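Local coordinates for RagB/SusD domain protein (Flavobacterium johnsoniae, PDB 5J90) that binds chitin and, as a SusD homolog from a chitin-utilization locus, probably captures chitin chains at the cell surface for uptake, at residues A[273-278]-A[424-429]; A[279-284]-A[363-368]; A[381-386]-A[402-407]; A[398-403]-A[446-451]. One frame throughout, in Å; residues are numbered along the deposited sequence.

Contact 1: A[273-278]-A[424-429]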
loop_
_atom_site.group_PDB
_atom_site.type_symbol
_atom_site.label_atom_id
_atom_site.label_comp_id
_atom_site.label_asym_id
_atom_site.label_seq_id
_atom_site.Cartn_x
_atom_site.Cartn_y
_atom_site.Cartn_z
ATOM N N SER A 273 -6.429 -25.848 -16.912
ATOM C CA SER A 273 -5.375 -26.401 -16.069
ATOM C C SER A 273 -5.900 -26.883 -14.719
ATOM O O SER A 273 -5.627 -28.013 -14.285
ATOM C CB SER A 273 -4.271 -25.357 -15.859
ATOM O OG SER A 273 -3.295 -25.847 -14.958
ATOM N N ILE A 274 -6.657 -26.028 -14.048
ATOM C CA ILE A 274 -7.122 -26.334 -12.704
ATOM C C ILE A 274 -8.243 -27.373 -12.692
ATOM O O ILE A 274 -8.176 -28.351 -11.949
ATOM C CB ILE A 274 -7.516 -25.040 -11.963
ATOM C CG1 ILE A 274 -6.255 -24.199 -11.731
ATOM C CG2 ILE A 274 -8.214 -25.359 -10.649
ATOM C CD1 ILE A 274 -6.511 -22.814 -11.129
ATOM N N MET A 275 -9.271 -27.174 -13.508
ATOM C CA MET A 275 -10.410 -28.089 -13.469
ATOM C C MET A 275 -10.107 -29.462 -14.092
ATOM O O MET A 275 -10.560 -30.485 -13.574
ATOM C CB MET A 275 -11.680 -27.434 -14.034
ATOM C CG MET A 275 -12.122 -26.218 -13.195
ATOM S SD MET A 275 -13.800 -25.631 -13.510
ATOM C CE MET A 275 -14.749 -26.939 -12.733
ATOM N N LYS A 276 -9.325 -29.493 -15.170
ATOM C CA LYS A 276 -8.882 -30.780 -15.720
ATOM C C LYS A 276 -7.949 -31.496 -14.751
ATOM O O LYS A 276 -8.034 -32.713 -14.585
ATOM C CB LYS A 276 -8.161 -30.598 -17.053
ATOM C CG LYS A 276 -9.052 -30.513 -18.267
ATOM C CD LYS A 276 -8.187 -30.684 -19.509
ATOM C CE LYS A 276 -8.997 -30.952 -20.757
ATOM N NZ LYS A 276 -8.131 -30.823 -21.965
ATOM N N GLY A 277 -7.047 -30.750 -14.119
ATOM C CA GLY A 277 -6.109 -31.347 -13.179
ATOM C C GLY A 277 -6.831 -32.097 -12.078
ATOM O O GLY A 277 -6.451 -33.211 -11.701
ATOM N N TYR A 278 -7.890 -31.483 -11.561
ATOM C CA TYR A 278 -8.684 -32.083 -10.498
ATOM C C TYR A 278 -9.754 -33.046 -11.012
ATOM O O TYR A 278 -10.463 -33.646 -10.213
ATOM C CB TYR A 278 -9.385 -30.993 -9.681
ATOM C CG TYR A 278 -8.512 -30.183 -8.737
ATOM C CD1 TYR A 278 -7.316 -30.684 -8.223
ATOM C CD2 TYR A 278 -8.912 -28.913 -8.335
ATOM C CE1 TYR A 278 -6.540 -29.931 -7.340
ATOM C CE2 TYR A 278 -8.149 -28.160 -7.460
ATOM C CZ TYR A 278 -6.966 -28.666 -6.965
ATOM O OH TYR A 278 -6.224 -27.899 -6.084
ATOM N N LYS A 424 -12.715 -21.702 -3.620
ATOM C CA LYS A 424 -13.580 -20.533 -3.682
ATOM C C LYS A 424 -13.671 -20.021 -5.125
ATOM O O LYS A 424 -14.761 -19.719 -5.640
ATOM C CB LYS A 424 -12.976 -19.468 -2.766
ATOM C CG LYS A 424 -13.856 -18.297 -2.447
ATOM C CD LYS A 424 -13.092 -17.403 -1.460
ATOM C CE LYS A 424 -13.886 -16.194 -1.064
ATOM N NZ LYS A 424 -12.964 -15.199 -0.441
ATOM N N TRP A 425 -12.519 -19.951 -5.779
ATOM C CA TRP A 425 -12.417 -19.518 -7.165
ATOM C C TRP A 425 -13.235 -20.441 -8.085
ATOM O O TRP A 425 -14.005 -19.965 -8.919
ATOM C CB TRP A 425 -10.936 -19.481 -7.535
ATOM C CG TRP A 425 -10.532 -19.053 -8.929
ATOM C CD1 TRP A 425 -10.247 -17.782 -9.351
ATOM C CD2 TRP A 425 -10.242 -19.915 -10.040
ATOM N NE1 TRP A 425 -9.839 -17.796 -10.661
ATOM C CE2 TRP A 425 -9.834 -19.093 -11.114
ATOM C CE3 TRP A 425 -10.310 -21.300 -10.238
ATOM C CZ2 TRP A 425 -9.478 -19.608 -12.361
ATOM C CZ3 TRP A 425 -9.965 -21.810 -11.485
ATOM C CH2 TRP A 425 -9.556 -20.966 -12.528
ATOM N N ILE A 426 -13.101 -21.755 -7.917
ATOM C CA ILE A 426 -13.895 -22.665 -8.747
ATOM C C ILE A 426 -15.394 -22.453 -8.504
ATOM O O ILE A 426 -16.177 -22.372 -9.453
ATOM C CB ILE A 426 -13.531 -24.157 -8.531
ATOM C CG1 ILE A 426 -12.074 -24.419 -8.909
ATOM C CG2 ILE A 426 -14.459 -25.061 -9.363
ATOM C CD1 ILE A 426 -11.553 -25.797 -8.466
ATOM N N ALA A 427 -15.792 -22.365 -7.237
ATOM C CA ALA A 427 -17.203 -22.243 -6.883
ATOM C C ALA A 427 -17.864 -20.969 -7.412
ATOM O O ALA A 427 -19.066 -20.964 -7.690
ATOM C CB ALA A 427 -17.380 -22.350 -5.363
ATOM N N GLY A 428 -17.089 -19.886 -7.539
ATOM C CA GLY A 428 -17.658 -18.594 -7.889
ATOM C C GLY A 428 -17.834 -18.341 -9.376
ATOM O O GLY A 428 -18.393 -17.315 -9.745
ATOM N N PHE A 429 -17.373 -19.264 -10.221
ATOM C CA PHE A 429 -17.531 -19.120 -11.664
ATOM C C PHE A 429 -19.016 -18.957 -11.983
ATOM O O PHE A 429 -19.848 -19.648 -11.386
ATOM C CB PHE A 429 -16.959 -20.358 -12.366
ATOM C CG PHE A 429 -17.051 -20.295 -13.864
ATOM C CD1 PHE A 429 -18.118 -20.892 -14.530
ATOM C CD2 PHE A 429 -16.080 -19.642 -14.607
ATOM C CE1 PHE A 429 -18.215 -20.831 -15.911
ATOM C CE2 PHE A 429 -16.174 -19.577 -15.991
ATOM C CZ PHE A 429 -17.247 -20.175 -16.640
#
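Ile274 meets Trp425 where helix 269-277 crosses helix 413-428 in the largely helical SusD-like fold. The short segments cross almost at a right angle (-97°), their axes 11.6 Å apart at closest approach, and apolar side chains fill this wide separation. Ile274 puts CG1 beside its backbone N, and an extended chi2 (174°) carries CD1 out to the six-membered part of the indole. There CD1 lies 3.6 Å from Trp425 CZ3, with CH2 of the same ring nearly as close; the methyl comes in obliquely. The other branch, Ile274 CG2, reaches 4.0 Å to Ile426 CD1, so one isoleucine serves two neighbours on the facing helix.

Ile426 also divides its contacts between its two arms. Its CD1 meets the Tyr278 ring at the edge, near the ring plane, 4.1 Å from CD2, whereas its CG2 faces Met275. The Met275 and Ile426 side chains pass one another running in opposite senses, and a bend at chi3 (73°) places the methionine CE.

No hydrogen bond joins the two segments. The polar ends of the aromatic residues are held from elsewhere: Tyr278 OH bonds to Val403 O and Trp425 NE1 to Ser61 O, while Tyr63 also packs against the indole. All the touching residues are buried, and at the methionine end the two apolar side chains meet with Met275 CE 3.9 Å from Ile426 CG2.

Contact 2: A[279-284]-A[363-368]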
loop_
_atom_site.group_PDB
_atom_site.type_symbol
_atom_site.label_atom_id
_atom_site.label_comp_id
_atom_site.label_asym_id
_atom_site.label_seq_id
_atom_site.Cartn_x
_atom_site.Cartn_y
_atom_site.Cartn_z
ATOM N N GLN A 279 -9.879 -33.179 -12.332
ATOM C CA GLN A 279 -10.975 -33.947 -12.938
ATOM C C GLN A 279 -12.303 -33.544 -12.306
ATOM O O GLN A 279 -13.109 -34.376 -11.892
ATOM C CB GLN A 279 -10.740 -35.453 -12.798
ATOM C CG GLN A 279 -9.526 -35.947 -13.563
ATOM C CD GLN A 279 -9.334 -37.446 -13.441
ATOM O OE1 GLN A 279 -10.294 -38.194 -13.250
ATOM N NE2 GLN A 279 -8.087 -37.891 -13.542
ATOM N N ASP A 280 -12.506 -32.234 -12.229
ATOM C CA ASP A 280 -13.612 -31.655 -11.494
ATOM C C ASP A 280 -14.913 -31.834 -12.273
ATOM O O ASP A 280 -15.022 -31.359 -13.399
ATOM C CB ASP A 280 -13.296 -30.168 -11.297
ATOM C CG ASP A 280 -14.168 -29.513 -10.258
ATOM O OD1 ASP A 280 -15.392 -29.721 -10.277
ATOM O OD2 ASP A 280 -13.615 -28.773 -9.404
ATOM N N PRO A 281 -15.911 -32.504 -11.671
ATOM C CA PRO A 281 -17.159 -32.758 -12.406
ATOM C C PRO A 281 -17.966 -31.493 -12.696
ATOM O O PRO A 281 -18.887 -31.540 -13.512
ATOM C CB PRO A 281 -17.940 -33.689 -11.471
ATOM C CG PRO A 281 -17.399 -33.405 -10.113
ATOM C CD PRO A 281 -15.939 -33.089 -10.320
ATOM N N ARG A 282 -17.632 -30.375 -12.053
ATOM C CA ARG A 282 -18.318 -29.119 -12.349
ATOM C C ARG A 282 -17.965 -28.586 -13.734
ATOM O O ARG A 282 -18.647 -27.705 -14.254
ATOM C CB ARG A 282 -18.012 -28.068 -11.270
ATOM C CG ARG A 282 -18.668 -28.394 -9.935
ATOM C CD ARG A 282 -18.152 -27.491 -8.805
ATOM N NE ARG A 282 -16.773 -27.815 -8.449
ATOM C CZ ARG A 282 -16.144 -27.326 -7.381
ATOM N NH1 ARG A 282 -16.777 -26.488 -6.566
ATOM N NH2 ARG A 282 -14.895 -27.682 -7.132
ATOM N N ILE A 283 -16.922 -29.144 -14.343
ATOM C CA ILE A 283 -16.448 -28.660 -15.632
ATOM C C ILE A 283 -17.532 -28.772 -16.706
ATOM O O ILE A 283 -17.595 -27.948 -17.613
ATOM C CB ILE A 283 -15.168 -29.408 -16.070
ATOM C CG1 ILE A 283 -14.364 -28.595 -17.082
ATOM C CG2 ILE A 283 -15.505 -30.792 -16.619
ATOM C CD1 ILE A 283 -12.997 -29.193 -17.360
ATOM N N ALA A 284 -18.399 -29.774 -16.572
ATOM C CA ALA A 284 -19.373 -30.087 -17.615
ATOM C C ALA A 284 -20.478 -29.041 -17.728
ATOM O O ALA A 284 -20.982 -28.789 -18.817
ATOM C CB ALA A 284 -19.965 -31.468 -17.391
ATOM N N ALA A 363 -21.206 -27.708 -0.645
ATOM C CA ALA A 363 -22.245 -26.755 -1.023
ATOM C C ALA A 363 -22.198 -26.454 -2.521
ATOM O O ALA A 363 -23.242 -26.419 -3.189
ATOM C CB ALA A 363 -22.110 -25.463 -0.221
ATOM N N SER A 364 -20.999 -26.235 -3.050
ATOM C CA SER A 364 -20.841 -25.949 -4.468
ATOM C C SER A 364 -21.221 -27.150 -5.350
ATOM O O SER A 364 -21.910 -26.981 -6.357
ATOM C CB SER A 364 -19.411 -25.482 -4.766
ATOM O OG SER A 364 -19.251 -25.213 -6.147
ATOM N N PHE A 365 -20.761 -28.345 -4.981
ATOM C CA PHE A 365 -21.135 -29.556 -5.719
ATOM C C PHE A 365 -22.654 -29.703 -5.743
ATOM O O PHE A 365 -23.237 -29.984 -6.802
ATOM C CB PHE A 365 -20.498 -30.805 -5.097
ATOM C CG PHE A 365 -19.158 -31.181 -5.683
ATOM C CD1 PHE A 365 -18.091 -30.285 -5.688
ATOM C CD2 PHE A 365 -18.949 -32.456 -6.194
ATOM C CE1 PHE A 365 -16.858 -30.649 -6.212
ATOM C CE2 PHE A 365 -17.722 -32.823 -6.717
ATOM C CZ PHE A 365 -16.670 -31.921 -6.724
ATOM N N ASP A 366 -23.302 -29.513 -4.595
ATOM C CA ASP A 366 -24.756 -29.600 -4.528
ATOM C C ASP A 366 -25.411 -28.536 -5.402
ATOM O O ASP A 366 -26.391 -28.811 -6.107
ATOM C CB ASP A 366 -25.243 -29.464 -3.085
ATOM C CG ASP A 366 -24.886 -30.663 -2.227
ATOM O OD1 ASP A 366 -24.527 -31.727 -2.779
ATOM O OD2 ASP A 366 -24.981 -30.536 -0.990
ATOM N N GLN A 367 -24.865 -27.321 -5.368
ATOM C CA GLN A 367 -25.420 -26.224 -6.140
ATOM C C GLN A 367 -25.394 -26.533 -7.636
ATOM O O GLN A 367 -26.330 -26.176 -8.370
ATOM C CB GLN A 367 -24.659 -24.929 -5.855
ATOM C CG GLN A 367 -25.341 -23.719 -6.439
ATOM C CD GLN A 367 -24.685 -22.415 -6.051
ATOM O OE1 GLN A 367 -23.463 -22.333 -5.885
ATOM N NE2 GLN A 367 -25.496 -21.379 -5.917
ATOM N N ARG A 368 -24.337 -27.207 -8.078
ATOM C CA ARG A 368 -24.166 -27.512 -9.497
ATOM C C ARG A 368 -24.773 -28.862 -9.892
ATOM O O ARG A 368 -24.742 -29.233 -11.059
ATOM C CB ARG A 368 -22.682 -27.468 -9.879
ATOM C CG ARG A 368 -21.954 -26.207 -9.429
ATOM C CD ARG A 368 -22.594 -24.941 -9.966
ATOM N NE ARG A 368 -21.751 -23.787 -9.654
ATOM C CZ ARG A 368 -21.859 -22.602 -10.231
ATOM N NH1 ARG A 368 -22.779 -22.387 -11.165
ATOM N NH2 ARG A 368 -21.034 -21.628 -9.880
#
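Arg282 lies across Phe365 and Ser364 where the type I turn from Asp280 to Ile283, just after the Schellman motif at Gln279, meets helix 353-368 of the SusD-like fold. Of the residues in this contact, Arg282 and Phe365 bury the most surface. Phe365 CE1 sits 3.4 Å above one face of the guanidinium, offset toward its rim, and the two planes stand 50° apart. At the guanidinium edge, in its plane, NH1 donates to Ser364 OG over 2.8 Å.

The bend at chi3 (-71°) that places Arg282 NE is matched by a side-on grip on Asp280. NE meets the syn lone pair of OD1 at 3.0 Å in an almost straight bond (176°), and NH2 pairs with OD2 at 2.8 Å. Asp280 OD1 also takes the backbone N of Arg282 on its anti side, a capping bond ahead of helix 283-286. Gln423 OE1 is a further partner of NH2. With its head fixed at several points, the arginine has little freedom to turn. An alanine here would probably leave Ser364 OG without this donor and the Asp280 carboxylate without its charged mate, and open a gap beside the Phe365 ring.

The remaining packing is apolar. Arg282 CG touches Arg368 CG at 4.0 Å, the polar end of Arg368 being turned to Phe429 O and Ala427 O. Pro281 crosses Phe365 at about a right angle, its CG 3.5 Å from CE2.

Contact 3: A[381-386]-A[402-407]; sequences TKTAAA and NVTVAW
Thr383 and Thr404 both carry OG1 between the backbone N and the carbonyl carbon, the crowded position (chi1 50° and 62°), which leaves each CG2 beside its backbone N and brings the two methyls together obliquely. They belong to one long irregular loop of the SusD-like fold, between helix 373-378 and helix 413-428, that doubles back on itself without forming a strand. The methyl carbons, Thr383 CG2 and Thr404 CG2, lie 3.5 Å apart, tighter than usual, but Thr383 has two modelled conformers and the closeness is therefore doubtful.

The backbone supplies contacts independent of that choice. Thr404 CA points a C-H at Lys382 O, 3.4 Å away with an angle of 146° at the hydrogen. Thr404 OG1 bonds to Asn380 OD1, and Thr404 O, like Ala406 O, is taken by Lys419 NZ from helix 413-428.

No direct hydrogen bond joins the segments; water does this work instead, an example of how irregular chains can satisfy backbone polar groups without sheet pairing. One water joins Lys382 O, 2.7 Å away, to Val405 N, whose N-H it accepts over 2.9 Å. At the other end of the contact, a second water gives one proton to Ala384 O at 2.8 Å and the other to Asn402 OD1 at 2.6 Å.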
loop_
_atom_site.group_PDB
_atom_site.type_symbol
_atom_site.label_atom_id
_atom_site.label_comp_id
_atom_site.label_asym_id
_atom_site.label_seq_id
_atom_site.Cartn_x
_atom_site.Cartn_y
_atom_site.Cartn_z
ATOM N N THR A 381 -3.789 -36.221 -4.393
ATOM C CA THR A 381 -2.870 -36.529 -5.478
ATOM C C THR A 381 -3.025 -35.582 -6.664
ATOM O O THR A 381 -2.040 -35.026 -7.144
ATOM C CB THR A 381 -3.038 -37.990 -5.960
ATOM O OG1 THR A 381 -2.717 -38.880 -4.883
ATOM C CG2 THR A 381 -2.121 -38.274 -7.136
ATOM N N LYS A 382 -4.258 -35.404 -7.131
ATOM C CA LYS A 382 -4.505 -34.591 -8.320
ATOM C C LYS A 382 -4.146 -33.122 -8.095
ATOM O O LYS A 382 -4.449 -32.545 -7.051
ATOM C CB LYS A 382 -5.957 -34.715 -8.780
ATOM C CG LYS A 382 -6.386 -36.141 -9.141
ATOM C CD LYS A 382 -7.730 -36.133 -9.850
ATOM C CE LYS A 382 -8.257 -37.541 -10.095
ATOM N NZ LYS A 382 -8.732 -38.169 -8.834
ATOM N N THR A 383 -3.484 -32.551 -9.093
ATOM C CA THR A 383 -3.079 -31.145 -9.063
ATOM C C THR A 383 -3.232 -30.559 -10.456
ATOM O O THR A 383 -3.602 -31.261 -11.396
ATOM C CB THR A 383 -1.618 -30.947 -8.585
ATOM O OG1 THR A 383 -0.741 -31.811 -9.323
ATOM C CG2 THR A 383 -1.484 -31.230 -7.090
ATOM N N ALA A 384 -2.961 -29.262 -10.595
ATOM C CA ALA A 384 -3.171 -28.578 -11.871
ATOM C C ALA A 384 -2.418 -29.245 -13.021
ATOM O O ALA A 384 -1.297 -29.725 -12.843
ATOM C CB ALA A 384 -2.778 -27.094 -11.758
ATOM N N ALA A 385 -3.048 -29.262 -14.192
ATOM C CA ALA A 385 -2.479 -29.887 -15.387
ATOM C C ALA A 385 -1.691 -28.907 -16.255
ATOM O O ALA A 385 -1.969 -27.706 -16.281
ATOM C CB ALA A 385 -3.583 -30.521 -16.216
ATOM N N ALA A 386 -0.715 -29.423 -16.992
ATOM C CA ALA A 386 -0.010 -28.604 -17.964
ATOM C C ALA A 386 -0.990 -28.108 -19.017
ATOM O O ALA A 386 -1.970 -28.788 -19.346
ATOM C CB ALA A 386 1.124 -29.393 -18.616
ATOM N N ASN A 402 -0.156 -25.482 -7.979
ATOM C CA ASN A 402 0.292 -26.836 -7.682
ATOM C C ASN A 402 -0.028 -27.214 -6.252
ATOM O O ASN A 402 0.825 -27.195 -5.367
ATOM C CB ASN A 402 1.776 -26.970 -8.017
ATOM C CG ASN A 402 2.061 -26.622 -9.465
ATOM O OD1 ASN A 402 1.285 -26.971 -10.361
ATOM N ND2 ASN A 402 3.157 -25.911 -9.706
ATOM N N VAL A 403 -1.298 -27.529 -6.045
ATOM C CA VAL A 403 -1.836 -27.861 -4.740
ATOM C C VAL A 403 -2.962 -28.873 -4.949
ATOM O O VAL A 403 -3.687 -28.810 -5.948
ATOM C CB VAL A 403 -2.364 -26.583 -4.020
ATOM C CG1 VAL A 403 -3.529 -25.967 -4.783
ATOM C CG2 VAL A 403 -2.753 -26.881 -2.592
ATOM N N THR A 404 -3.101 -29.814 -4.026
ATOM C CA THR A 404 -4.174 -30.793 -4.109
ATOM C C THR A 404 -5.419 -30.278 -3.394
ATOM O O THR A 404 -5.382 -29.256 -2.703
ATOM C CB THR A 404 -3.772 -32.124 -3.452
ATOM O OG1 THR A 404 -3.515 -31.896 -2.065
ATOM C CG2 THR A 404 -2.530 -32.691 -4.110
ATOM N N VAL A 405 -6.519 -31.004 -3.532
ATOM C CA VAL A 405 -7.749 -30.627 -2.858
ATOM C C VAL A 405 -7.715 -30.966 -1.369
ATOM O O VAL A 405 -8.117 -30.156 -0.537
ATOM C CB VAL A 405 -8.984 -31.296 -3.501
ATOM C CG1 VAL A 405 -10.234 -30.940 -2.714
ATOM C CG2 VAL A 405 -9.141 -30.862 -4.950
ATOM N N ALA A 406 -7.229 -32.163 -1.032
ATOM C CA ALA A 406 -7.331 -32.681 0.331
ATOM C C ALA A 406 -6.716 -31.768 1.386
ATOM O O ALA A 406 -5.603 -31.266 1.217
ATOM C CB ALA A 406 -6.703 -34.076 0.420
ATOM N N TRP A 407 -7.449 -31.577 2.476
ATOM C CA TRP A 407 -6.938 -30.814 3.604
ATOM C C TRP A 407 -5.794 -31.561 4.267
ATOM O O TRP A 407 -5.862 -32.775 4.479
ATOM C CB TRP A 407 -8.038 -30.564 4.630
ATOM C CG TRP A 407 -7.641 -29.569 5.678
ATOM C CD1 TRP A 407 -7.170 -29.831 6.935
ATOM C CD2 TRP A 407 -7.670 -28.144 5.548
ATOM N NE1 TRP A 407 -6.905 -28.651 7.596
ATOM C CE2 TRP A 407 -7.215 -27.604 6.767
ATOM C CE3 TRP A 407 -8.050 -27.275 4.522
ATOM C CZ2 TRP A 407 -7.121 -26.232 6.981
ATOM C CZ3 TRP A 407 -7.957 -25.910 4.738
ATOM C CH2 TRP A 407 -7.502 -25.405 5.958
HETATM O O HOH W 1 -6.600 -33.185 -5.475
HETATM O O HOH W 2 0.418 -29.383 -10.719
#

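Contact 4: A[398-403]-A[446-451]; sequences DPVNNV and KLFPVL
The inverse gamma turn centred on Asn401 meets Lys446, and the Asn401 side chain accepts the one hydrogen bond that joins the two segments. Lys446 N donates to Asn401 OD1 over 2.9 Å with an N-H...O angle of 154°, arriving from above the carbonyl plane, 53° out of it. With CG anti to the backbone N (chi1 -158°), the Asn401 amide lies where Lys446 and helix 413-428 can both reach it. The same OD1 also accepts from Gln418 NE2, while ND2 bonds to Thr422 OG1, so the amide is fixed at both ends by helix 413-428. An alanine here would probably leave Lys446 N, Gln418 NE2 and Thr422 OG1 without these partners, removing the hydrogen bond between the two loops.

In the SusD-like fold this joins the loop leading into helix 413-428 to the one that follows helix 432-442, the two running in roughly opposite directions without strand pairing. Val400 packs between them. Its CG2 lies 3.6 Å from Lys446 O, and its own carbonyl O is 3.4 Å from Lys446 CB, the lysine chain being bent at chi2 and chi3. Val400 CG2 also approaches Phe448 obliquely, 3.9 Å from CD1. The phenylalanine packs against Ala269 and Ser273 of helix 269-277, and its backbone N bonds to Asp270 OD1. At the ring edge, near its plane, Asp398 O stands 3.3 Å from Phe448 CE1.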
loop_
_atom_site.group_PDB
_atom_site.type_symbol
_atom_site.label_atom_id
_atom_site.label_comp_id
_atom_site.label_asym_id
_atom_site.label_seq_id
_atom_site.Cartn_x
_atom_site.Cartn_y
_atom_site.Cartn_z
ATOM N N ASP A 398 3.740 -25.098 -18.158
ATOM C CA ASP A 398 3.670 -26.012 -17.025
ATOM C C ASP A 398 2.614 -25.469 -16.067
ATOM O O ASP A 398 2.361 -24.261 -16.037
ATOM C CB ASP A 398 5.010 -26.072 -16.282
ATOM C CG ASP A 398 6.125 -26.677 -17.113
ATOM O OD1 ASP A 398 5.827 -27.457 -18.041
ATOM O OD2 ASP A 398 7.304 -26.379 -16.821
ATOM N N PRO A 399 2.000 -26.348 -15.272
ATOM C CA PRO A 399 0.996 -25.872 -14.316
ATOM C C PRO A 399 1.613 -24.949 -13.267
ATOM O O PRO A 399 2.796 -25.081 -12.944
ATOM C CB PRO A 399 0.499 -27.162 -13.659
ATOM C CG PRO A 399 1.637 -28.129 -13.819
ATOM C CD PRO A 399 2.265 -27.793 -15.135
ATOM N N VAL A 400 0.814 -24.019 -12.749
ATOM C CA VAL A 400 1.275 -23.115 -11.693
ATOM C C VAL A 400 0.524 -23.260 -10.366
ATOM O O VAL A 400 1.090 -22.961 -9.317
ATOM C CB VAL A 400 1.257 -21.625 -12.134
ATOM C CG1 VAL A 400 2.292 -21.381 -13.226
ATOM C CG2 VAL A 400 -0.134 -21.192 -12.593
ATOM N N ASN A 401 -0.738 -23.695 -10.390
ATOM C CA ASN A 401 -1.478 -23.841 -9.135
ATOM C C ASN A 401 -1.295 -25.263 -8.620
ATOM O O ASN A 401 -2.144 -26.147 -8.817
ATOM C CB ASN A 401 -2.965 -23.489 -9.293
ATOM C CG ASN A 401 -3.615 -23.117 -7.966
ATOM O OD1 ASN A 401 -3.101 -22.273 -7.231
ATOM N ND2 ASN A 401 -4.727 -23.754 -7.644
ATOM N N ASN A 402 -0.156 -25.482 -7.979
ATOM C CA ASN A 402 0.292 -26.836 -7.682
ATOM C C ASN A 402 -0.028 -27.214 -6.252
ATOM O O ASN A 402 0.825 -27.195 -5.367
ATOM C CB ASN A 402 1.776 -26.970 -8.017
ATOM C CG ASN A 402 2.061 -26.622 -9.465
ATOM O OD1 ASN A 402 1.285 -26.971 -10.361
ATOM N ND2 ASN A 402 3.157 -25.911 -9.706
ATOM N N VAL A 403 -1.298 -27.529 -6.045
ATOM C CA VAL A 403 -1.836 -27.861 -4.740
ATOM C C VAL A 403 -2.962 -28.873 -4.949
ATOM O O VAL A 403 -3.687 -28.810 -5.948
ATOM C CB VAL A 403 -2.364 -26.583 -4.020
ATOM C CG1 VAL A 403 -3.529 -25.967 -4.783
ATOM C CG2 VAL A 403 -2.753 -26.881 -2.592
ATOM N N LYS A 446 -2.915 -19.515 -8.187
ATOM C CA LYS A 446 -1.863 -19.109 -9.109
ATOM C C LYS A 446 -2.419 -19.141 -10.536
ATOM O O LYS A 446 -3.097 -20.097 -10.920
ATOM C CB LYS A 446 -0.647 -20.040 -9.001
ATOM C CG LYS A 446 -0.098 -20.222 -7.584
ATOM C CD LYS A 446 0.337 -18.912 -6.951
ATOM C CE LYS A 446 1.557 -18.329 -7.642
ATOM N NZ LYS A 446 2.156 -17.214 -6.845
ATOM N N LEU A 447 -2.130 -18.092 -11.302
ATOM C CA LEU A 447 -2.616 -17.946 -12.675
ATOM C C LEU A 447 -1.462 -17.827 -13.668
ATOM O O LEU A 447 -0.377 -17.354 -13.329
ATOM C CB LEU A 447 -3.510 -16.701 -12.792
ATOM C CG LEU A 447 -4.754 -16.641 -11.900
ATOM C CD1 LEU A 447 -5.471 -15.302 -12.067
ATOM C CD2 LEU A 447 -5.706 -17.805 -12.183
ATOM N N PHE A 448 -1.694 -18.231 -14.912
ATOM C CA PHE A 448 -0.661 -18.082 -15.936
ATOM C C PHE A 448 -0.422 -16.608 -16.254
ATOM O O PHE A 448 -1.365 -15.873 -16.553
ATOM C CB PHE A 448 -1.060 -18.807 -17.229
ATOM C CG PHE A 448 -1.235 -20.296 -17.074
ATOM C CD1 PHE A 448 -0.253 -21.071 -16.472
ATOM C CD2 PHE A 448 -2.375 -20.921 -17.550
ATOM C CE1 PHE A 448 -0.410 -22.440 -16.344
ATOM C CE2 PHE A 448 -2.541 -22.291 -17.421
ATOM C CZ PHE A 448 -1.559 -23.048 -16.821
ATOM N N PRO A 449 0.844 -16.168 -16.223
ATOM C CA PRO A 449 1.149 -14.775 -16.573
ATOM C C PRO A 449 0.918 -14.491 -18.057
ATOM O O PRO A 449 1.015 -15.394 -18.893
ATOM C CB PRO A 449 2.637 -14.644 -16.231
ATOM C CG PRO A 449 3.168 -16.052 -16.295
ATOM C CD PRO A 449 2.038 -16.897 -15.759
ATOM N N VAL A 450 0.608 -13.247 -18.398
ATOM C CA VAL A 450 0.454 -12.890 -19.806
ATOM C C VAL A 450 1.790 -13.036 -20.533
ATOM O O VAL A 450 2.855 -12.964 -19.918
ATOM C CB VAL A 450 -0.113 -11.457 -20.012
ATOM C CG1 VAL A 450 -1.502 -11.338 -19.392
ATOM C CG2 VAL A 450 0.842 -10.389 -19.461
ATOM N N LEU A 451 1.719 -13.256 -21.844
ATOM C CA LEU A 451 2.910 -13.361 -22.687
ATOM C C LEU A 451 3.185 -12.051 -23.406
ATOM O O LEU A 451 4.308 -11.808 -23.849
ATOM C CB LEU A 451 2.739 -14.483 -23.710
ATOM C CG LEU A 451 2.637 -15.869 -23.084
ATOM C CD1 LEU A 451 2.357 -16.929 -24.149
ATOM C CD2 LEU A 451 3.901 -16.193 -22.309
#

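The four contacts are grouped about contact 1, which lies, centre to centre, about 9 Å from contact 2, 11 Å from contact 3 and 13 Å from contact 4. Contacts 2 and 4, with centres about 22 Å apart, do not touch. Along the chain, contacts 2 and 3 are nested in series inside the loop closed by contact 1, whereas contact 4 crosses it. Contacts 3 and 4 share Asn402 and Val403. Helix 269-277 runs into the turn of contact 2, and helix 413-428 borders all four. The group illustrates how a helical fold can hold long irregular connections: a buried helix crossing, with loops laid against both its helices.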